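Local coordinates for protein putative deoxyribonuclease yjjV (Escherichia coli, PDB 1ZZM) that probably hydrolyses ester bonds, as a TatD-type metal-dependent hydrolase that binds two divalent metal cations per subunit, at residues L202-F216 and N221-L233. Numbering follows the deposited sequence.
Sequences LLLETDAPDMPLNGF and NRPEQAARVFAVL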
ATOM      1  N   LEU A 202      -9.802   7.587   0.383  1.00 10.57           N
ATOM      2  CA  LEU A 202      -8.362   7.823   0.506  1.00 10.63           C
ATOM      3  C   LEU A 202      -7.612   7.202   1.692  1.00 10.85           C
ATOM      4  O   LEU A 202      -8.124   7.146   2.799  1.00 11.72           O
ATOM      5  CB  LEU A 202      -8.109   9.333   0.551  1.00 10.39           C
ATOM      6  CG  LEU A 202      -8.790  10.173  -0.536  1.00 16.30           C
ATOM      7  CD1 LEU A 202      -8.360  11.641  -0.383  1.00 16.09           C
ATOM      8  CD2 LEU A 202      -8.431   9.638  -1.928  1.00 12.20           C
ATOM      9  N   LEU A 203      -6.397   6.717   1.424  1.00  8.78           N
ATOM     10  CA  LEU A 203      -5.535   6.206   2.486  1.00  9.93           C
ATOM     11  C   LEU A 203      -4.222   6.972   2.324  1.00 11.25           C
ATOM     12  O   LEU A 203      -3.877   7.409   1.209  1.00 12.17           O
ATOM     13  CB  LEU A 203      -5.237   4.707   2.346  1.00  9.07           C
ATOM     14  CG  LEU A 203      -6.426   3.779   2.565  1.00 11.00           C
ATOM     15  CD1 LEU A 203      -5.907   2.319   2.524  1.00 11.95           C
ATOM     16  CD2 LEU A 203      -7.067   4.050   3.879  1.00 10.96           C
ATOM     17  N   LEU A 204      -3.488   7.111   3.418  1.00  9.28           N
ATOM     18  CA  LEU A 204      -2.204   7.822   3.383  1.00  7.96           C
ATOM     19  C   LEU A 204      -1.044   6.812   3.339  1.00 10.19           C
ATOM     20  O   LEU A 204      -1.120   5.755   3.938  1.00 10.38           O
ATOM     21  CB  LEU A 204      -2.069   8.691   4.635  1.00 12.83           C
ATOM     22  CG  LEU A 204      -0.948   9.723   4.642  1.00 14.10           C
ATOM     23  CD1 LEU A 204      -1.286  10.828   3.612  1.00 11.63           C
ATOM     24  CD2 LEU A 204      -0.867  10.349   6.049  1.00 15.54           C
ATOM     25  N   GLU A 205       0.030   7.133   2.631  1.00  9.76           N
ATOM     26  CA  GLU A 205       1.163   6.202   2.560  1.00 11.93           C
ATOM     27  C   GLU A 205       2.391   6.927   2.082  1.00 10.78           C
ATOM     28  O   GLU A 205       2.312   8.109   1.730  1.00 11.67           O
ATOM     29  CB  GLU A 205       0.907   5.088   1.543  1.00 10.74           C
ATOM     30  CG  GLU A 205       0.929   5.633   0.112  1.00 12.30           C
ATOM     31  CD  GLU A 205       0.774   4.569  -0.949  1.00 14.21           C
ATOM     32  OE1 GLU A 205      -0.313   3.985  -1.054  1.00 11.78           O
ATOM     33  OE2 GLU A 205       1.741   4.323  -1.693  1.00 10.00           O
ATOM     34  N   THR A 206       3.525   6.216   2.067  1.00 12.03           N
ATOM     35  CA  THR A 206       4.775   6.752   1.507  1.00 13.82           C
ATOM     36  C   THR A 206       5.436   5.847   0.453  1.00 14.06           C
ATOM     37  O   THR A 206       6.104   6.339  -0.463  1.00 13.55           O
ATOM     38  CB  THR A 206       5.910   6.974   2.551  1.00  9.44           C
ATOM     39  OG1 THR A 206       6.228   5.720   3.177  1.00 12.89           O
ATOM     40  CG2 THR A 206       5.512   8.053   3.599  1.00 10.26           C
ATOM     41  N   ASP A 207       5.252   4.535   0.588  1.00 12.82           N
ATOM     42  CA  ASP A 207       5.929   3.524  -0.226  1.00 12.56           C
ATOM     43  C   ASP A 207       7.441   3.651   0.069  1.00 16.43           C
ATOM     44  O   ASP A 207       8.281   3.272  -0.748  1.00 13.02           O
ATOM     45  CB  ASP A 207       5.682   3.650  -1.751  1.00 16.58           C
ATOM     46  CG  ASP A 207       6.117   2.379  -2.523  1.00 16.10           C
ATOM     47  OD1 ASP A 207       6.257   1.308  -1.902  1.00 16.33           O
ATOM     48  OD2 ASP A 207       6.308   2.422  -3.751  1.00 18.99           O
ATOM     49  N   ALA A 208       7.796   4.189   1.235  1.00 14.91           N
ATOM     50  CA  ALA A 208       9.232   4.318   1.563  1.00 16.69           C
ATOM     51  C   ALA A 208       9.890   2.942   1.539  1.00 16.31           C
ATOM     52  O   ALA A 208       9.305   1.950   1.972  1.00 13.26           O
ATOM     53  CB  ALA A 208       9.419   4.971   2.951  1.00 16.22           C
ATOM     54  N   PRO A 209      11.170   2.876   1.143  1.00 13.94           N
ATOM     55  CA  PRO A 209      12.063   3.956   0.733  1.00 15.12           C
ATOM     56  C   PRO A 209      11.897   4.492  -0.682  1.00 15.14           C
ATOM     57  O   PRO A 209      12.636   5.382  -1.085  1.00 18.64           O
ATOM     58  CB  PRO A 209      13.443   3.331   0.969  1.00 13.55           C
ATOM     59  CG  PRO A 209      13.222   1.971   0.460  1.00 12.57           C
ATOM     60  CD  PRO A 209      11.869   1.583   1.075  1.00 13.57           C
ATOM     61  N   ASP A 210      10.958   3.962  -1.453  1.00 13.56           N
ATOM     62  CA  ASP A 210      10.796   4.494  -2.821  1.00 18.55           C
ATOM     63  C   ASP A 210       9.857   5.707  -2.836  1.00 16.90           C
ATOM     64  O   ASP A 210       9.399   6.145  -1.772  1.00 14.80           O
ATOM     65  CB  ASP A 210      10.268   3.395  -3.753  1.00 23.24           C
ATOM     66  CG  ASP A 210      11.203   2.183  -3.821  1.00 27.74           C
ATOM     67  OD1 ASP A 210      12.433   2.345  -3.619  1.00 31.47           O
ATOM     68  OD2 ASP A 210      10.714   1.064  -4.102  1.00 32.71           O
ATOM     69  N   MET A 211       9.592   6.242  -4.035  1.00 16.52           N
ATOM     70  CA  MET A 211       8.708   7.401  -4.222  1.00 19.35           C
ATOM     71  C   MET A 211       9.059   8.633  -3.350  1.00 17.80           C
ATOM     72  O   MET A 211       8.219   9.166  -2.624  1.00 16.16           O
ATOM     73  CB  MET A 211       7.235   6.952  -4.008  1.00 21.93           C
ATOM     74  CG  MET A 211       6.782   5.785  -4.975  1.00 27.44           C
ATOM     75  SD  MET A 211       5.006   5.156  -4.922  1.00 32.10           S
ATOM     76  CE  MET A 211       4.188   6.321  -6.034  1.00 34.44           C
ATOM     77  N   PRO A 212      10.322   9.116  -3.422  1.00 18.73           N
ATOM     78  CA  PRO A 212      10.743  10.287  -2.632  1.00 19.98           C
ATOM     79  C   PRO A 212       9.870  11.497  -2.944  1.00 18.05           C
ATOM     80  O   PRO A 212       9.428  11.657  -4.085  1.00 20.88           O
ATOM     81  CB  PRO A 212      12.210  10.491  -3.061  1.00 17.59           C
ATOM     82  CG  PRO A 212      12.253   9.915  -4.442  1.00 20.80           C
ATOM     83  CD  PRO A 212      11.425   8.641  -4.269  1.00 20.08           C
ATOM     84  N   LEU A 213       9.586  12.336  -1.955  1.00 18.56           N
ATOM     85  CA  LEU A 213       8.745  13.503  -2.236  1.00 20.29           C
ATOM     86  C   LEU A 213       9.537  14.615  -2.946  1.00 20.11           C
ATOM     87  O   LEU A 213      10.784  14.649  -2.910  1.00 18.82           O
ATOM     88  CB  LEU A 213       8.129  14.060  -0.955  1.00 15.25           C
ATOM     89  CG  LEU A 213       6.889  13.373  -0.368  1.00 18.07           C
ATOM     90  CD1 LEU A 213       7.168  11.882  -0.006  1.00 17.08           C
ATOM     91  CD2 LEU A 213       6.457  14.148   0.837  1.00 14.57           C
ATOM     92  N   ASN A 214       8.793  15.520  -3.581  1.00 18.72           N
ATOM     93  CA  ASN A 214       9.368  16.657  -4.308  1.00 17.96           C
ATOM     94  C   ASN A 214      10.260  17.478  -3.381  1.00 19.63           C
ATOM     95  O   ASN A 214       9.804  17.979  -2.355  1.00 20.06           O
ATOM     96  CB  ASN A 214       8.252  17.555  -4.866  1.00 16.74           C
ATOM     97  CG  ASN A 214       8.758  18.523  -5.925  1.00 21.87           C
ATOM     98  OD1 ASN A 214       9.959  18.637  -6.132  1.00 21.50           O
ATOM     99  ND2 ASN A 214       7.846  19.209  -6.604  1.00 22.44           N
ATOM    100  N   GLY A 215      11.533  17.600  -3.743  1.00 24.47           N
ATOM    101  CA  GLY A 215      12.457  18.370  -2.921  1.00 26.83           C
ATOM    102  C   GLY A 215      13.286  17.496  -2.000  1.00 29.67           C
ATOM    103  O   GLY A 215      14.123  18.002  -1.235  1.00 29.56           O
ATOM    104  N   PHE A 216      13.054  16.184  -2.076  1.00 29.01           N
ATOM    105  CA  PHE A 216      13.758  15.222  -1.247  1.00 28.45           C
ATOM    106  C   PHE A 216      14.329  14.102  -2.063  1.00 27.89           C
ATOM    107  O   PHE A 216      14.652  13.048  -1.540  1.00 28.09           O
ATOM    108  CB  PHE A 216      12.817  14.648  -0.183  1.00 27.63           C
ATOM    109  CG  PHE A 216      12.367  15.659   0.816  1.00 28.92           C
ATOM    110  CD1 PHE A 216      11.284  16.488   0.550  1.00 27.28           C
ATOM    111  CD2 PHE A 216      13.069  15.831   2.007  1.00 29.59           C
ATOM    112  CE1 PHE A 216      10.907  17.475   1.448  1.00 25.97           C
ATOM    113  CE2 PHE A 216      12.703  16.811   2.904  1.00 29.76           C
ATOM    114  CZ  PHE A 216      11.616  17.640   2.626  1.00 29.02           C
ATOM    115  N   ASN A 221      13.199   7.644   0.874  1.00 15.21           N
ATOM    116  CA  ASN A 221      11.969   8.189   1.419  1.00 13.51           C
ATOM    117  C   ASN A 221      11.847   7.501   2.789  1.00 10.26           C
ATOM    118  O   ASN A 221      12.410   6.437   3.009  1.00 11.57           O
ATOM    119  CB  ASN A 221      10.773   7.798   0.523  1.00 13.91           C
ATOM    120  CG  ASN A 221       9.539   8.630   0.809  1.00 12.83           C
ATOM    121  OD1 ASN A 221       9.607   9.605   1.535  1.00 13.84           O
ATOM    122  ND2 ASN A 221       8.402   8.262   0.208  1.00 14.18           N
ATOM    123  N   ARG A 222      11.113   8.105   3.707  1.00 11.74           N
ATOM    124  CA  ARG A 222      10.959   7.552   5.048  1.00 13.45           C
ATOM    125  C   ARG A 222       9.494   7.720   5.450  1.00 12.68           C
ATOM    126  O   ARG A 222       8.820   8.634   4.986  1.00 13.73           O
ATOM    127  CB  ARG A 222      11.883   8.306   6.027  1.00 12.12           C
ATOM    128  CG  ARG A 222      13.362   8.246   5.660  1.00 11.55           C
ATOM    129  CD  ARG A 222      14.210   8.824   6.813  1.00 15.78           C
ATOM    130  NE  ARG A 222      14.036   8.068   8.048  1.00 15.50           N
ATOM    131  CZ  ARG A 222      14.778   7.024   8.403  1.00 11.13           C
ATOM    132  NH1 ARG A 222      15.761   6.625   7.623  1.00 14.67           N
ATOM    133  NH2 ARG A 222      14.517   6.353   9.527  1.00 10.46           N
ATOM    134  N   PRO A 223       8.980   6.839   6.322  1.00 14.13           N
ATOM    135  CA  PRO A 223       7.569   6.942   6.724  1.00 14.12           C
ATOM    136  C   PRO A 223       7.124   8.248   7.355  1.00 15.21           C
ATOM    137  O   PRO A 223       5.957   8.617   7.218  1.00 13.23           O
ATOM    138  CB  PRO A 223       7.367   5.712   7.631  1.00 14.55           C
ATOM    139  CG  PRO A 223       8.769   5.502   8.209  1.00 14.05           C
ATOM    140  CD  PRO A 223       9.661   5.728   7.011  1.00 11.31           C
ATOM    141  N   GLU A 224       8.029   8.982   8.009  1.00 13.53           N
ATOM    142  CA  GLU A 224       7.611  10.249   8.598  1.00 13.41           C
ATOM    143  C   GLU A 224       7.164  11.219   7.504  1.00 14.01           C
ATOM    144  O   GLU A 224       6.478  12.192   7.790  1.00 13.72           O
ATOM    145  CB  GLU A 224       8.742  10.898   9.442  1.00 15.17           C
ATOM    146  CG  GLU A 224      10.059  10.986   8.726  1.00 16.13           C
ATOM    147  CD  GLU A 224      10.901   9.746   8.919  1.00 19.07           C
ATOM    148  OE1 GLU A 224      10.340   8.627   8.966  1.00 17.41           O
ATOM    149  OE2 GLU A 224      12.137   9.874   9.026  1.00 17.59           O
ATOM    150  N   GLN A 225       7.552  10.954   6.258  1.00 13.22           N
ATOM    151  CA  GLN A 225       7.173  11.825   5.160  1.00 15.87           C
ATOM    152  C   GLN A 225       5.672  11.743   4.911  1.00 15.93           C
ATOM    153  O   GLN A 225       5.137  12.542   4.161  1.00 17.91           O
ATOM    154  CB  GLN A 225       7.968  11.481   3.884  1.00 16.67           C
ATOM    155  CG  GLN A 225       9.474  11.872   3.962  1.00 18.56           C
ATOM    156  CD  GLN A 225       9.657  13.366   3.857  1.00 20.97           C
ATOM    157  OE1 GLN A 225       9.185  14.119   4.709  1.00 24.34           O
ATOM    158  NE2 GLN A 225      10.315  13.811   2.789  1.00 23.55           N
ATOM    159  N   ALA A 226       4.988  10.793   5.551  1.00 13.74           N
ATOM    160  CA  ALA A 226       3.545  10.716   5.379  1.00 15.51           C
ATOM    161  C   ALA A 226       2.919  12.021   5.892  1.00 15.63           C
ATOM    162  O   ALA A 226       1.901  12.471   5.369  1.00 14.56           O
ATOM    163  CB  ALA A 226       2.963   9.520   6.143  1.00 11.97           C
ATOM    164  N   ALA A 227       3.514  12.602   6.937  1.00 15.19           N
ATOM    165  CA  ALA A 227       2.999  13.856   7.519  1.00 15.78           C
ATOM    166  C   ALA A 227       3.071  14.981   6.498  1.00 15.99           C
ATOM    167  O   ALA A 227       2.200  15.868   6.467  1.00 16.19           O
ATOM    168  CB  ALA A 227       3.810  14.249   8.775  1.00 12.68           C
ATOM    169  N   ARG A 228       4.110  14.935   5.666  1.00 14.18           N
ATOM    170  CA  ARG A 228       4.309  15.929   4.611  1.00 15.73           C
ATOM    171  C   ARG A 228       3.301  15.655   3.464  1.00 17.55           C
ATOM    172  O   ARG A 228       2.701  16.592   2.898  1.00 17.41           O
ATOM    173  CB  ARG A 228       5.756  15.843   4.137  1.00 19.34           C
ATOM    174  CG  ARG A 228       6.310  17.075   3.443  1.00 24.23           C
ATOM    175  CD  ARG A 228       7.780  16.855   3.048  1.00 28.30           C
ATOM    176  NE  ARG A 228       8.685  16.819   4.198  1.00 32.34           N
ATOM    177  CZ  ARG A 228       9.073  17.897   4.880  1.00 34.00           C
ATOM    178  NH1 ARG A 228       8.638  19.107   4.538  1.00 32.50           N
ATOM    179  NH2 ARG A 228       9.907  17.767   5.900  1.00 37.74           N
ATOM    180  N   VAL A 229       3.085  14.381   3.126  1.00 16.31           N
ATOM    181  CA  VAL A 229       2.102  14.047   2.086  1.00 14.32           C
ATOM    182  C   VAL A 229       0.761  14.619   2.547  1.00 15.17           C
ATOM    183  O   VAL A 229       0.054  15.252   1.776  1.00 16.27           O
ATOM    184  CB  VAL A 229       1.948  12.512   1.909  1.00 15.98           C
ATOM    185  CG1 VAL A 229       0.769  12.169   0.931  1.00 13.31           C
ATOM    186  CG2 VAL A 229       3.219  11.947   1.364  1.00 14.78           C
ATOM    187  N   PHE A 230       0.450  14.434   3.827  1.00 15.74           N
ATOM    188  CA  PHE A 230      -0.794  14.929   4.396  1.00 16.56           C
ATOM    189  C   PHE A 230      -0.929  16.452   4.259  1.00 18.23           C
ATOM    190  O   PHE A 230      -2.007  16.966   3.932  1.00 16.81           O
ATOM    191  CB  PHE A 230      -0.898  14.530   5.880  1.00 17.67           C
ATOM    192  CG  PHE A 230      -2.078  15.148   6.592  1.00 15.71           C
ATOM    193  CD1 PHE A 230      -3.367  14.649   6.394  1.00 16.17           C
ATOM    194  CD2 PHE A 230      -1.902  16.224   7.442  1.00 18.78           C
ATOM    195  CE1 PHE A 230      -4.465  15.218   7.039  1.00 16.73           C
ATOM    196  CE2 PHE A 230      -2.981  16.803   8.090  1.00 20.21           C
ATOM    197  CZ  PHE A 230      -4.282  16.292   7.887  1.00 18.09           C
ATOM    198  N   ALA A 231       0.155  17.176   4.525  1.00 17.43           N
ATOM    199  CA  ALA A 231       0.115  18.639   4.424  1.00 18.56           C
ATOM    200  C   ALA A 231      -0.234  19.014   2.993  1.00 17.58           C
ATOM    201  O   ALA A 231      -1.011  19.925   2.756  1.00 21.14           O
ATOM    202  CB  ALA A 231       1.472  19.251   4.824  1.00 16.77           C
ATOM    203  N   VAL A 232       0.335  18.313   2.026  1.00 16.55           N
ATOM    204  CA  VAL A 232       0.024  18.614   0.641  1.00 15.48           C
ATOM    205  C   VAL A 232      -1.410  18.226   0.300  1.00 16.68           C
ATOM    206  O   VAL A 232      -2.101  18.936  -0.443  1.00 19.46           O
ATOM    207  CB  VAL A 232       1.011  17.910  -0.278  1.00 15.50           C
ATOM    208  CG1 VAL A 232       0.615  18.085  -1.733  1.00 15.01           C
ATOM    209  CG2 VAL A 232       2.399  18.484  -0.036  1.00 19.67           C
ATOM    210  N   LEU A 233      -1.864  17.094   0.832  1.00 15.06           N
ATOM    211  CA  LEU A 233      -3.244  16.657   0.584  1.00 13.51           C
ATOM    212  C   LEU A 233      -4.213  17.714   1.103  1.00 15.73           C
ATOM    213  O   LEU A 233      -5.255  17.957   0.508  1.00 18.32           O
ATOM    214  CB  LEU A 233      -3.530  15.338   1.296  1.00 11.67           C
ATOM    215  CG  LEU A 233      -4.953  14.777   1.155  1.00 15.57           C
ATOM    216  CD1 LEU A 233      -5.259  14.486  -0.306  1.00 11.23           C
ATOM    217  CD2 LEU A 233      -5.087  13.472   2.013  1.00 16.29           C
TER
HETATM  218  O   HOH W   1      10.782  11.908   0.724  1.00 16.79           O
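The last strand of the TatD-type TIM barrel, 202-204, and the metal-site loop after it pack on helix 226-236, to which the chain returns. The loop carries D207, a zinc ligand with H9, H11 and E97. N221 plugs the loop from inside. Its backbone N donates to P209 O at 3.0 Å, from above the carbonyl plane. Its CG stands anti to the backbone N (chi1 -164°), which carries the amide into the curl of the loop. There ND2 donates to D210 O at 3.1 Å, in the carbonyl plane. On the other branch, OD1 accepts from a water that also takes L213 N and Q225 NE2. T206 turns its methyl to the helix, with CG2 3.4 Å from A226 N. Its OG1 accepts from A208 N, an ST turn, and bonds D7. Deeper in, L204 CD1 meets V229 CG1 at 3.6 Å, and L213 CD2 lies against V229 and R228 CD. At the outer end F216 lies against Q225 and R228. Q225 NE2 sits 3.3 Å above the centre of its ring, ring and amide planes 76° apart. F216 CZ lies over the R228 guanidinium, 3.4 Å from R228 CZ. Q225 OE1 accepts from R228 NE at 2.8 Å, which ties the two side chains that meet the ring to each other. With an alanine at F216, Q225 NE2 would probably lose the ring face it sits over, and R228 would be freer to turn. The N221 bonds, made inside the protein, probably help hold the loop that presents D207 to the metal.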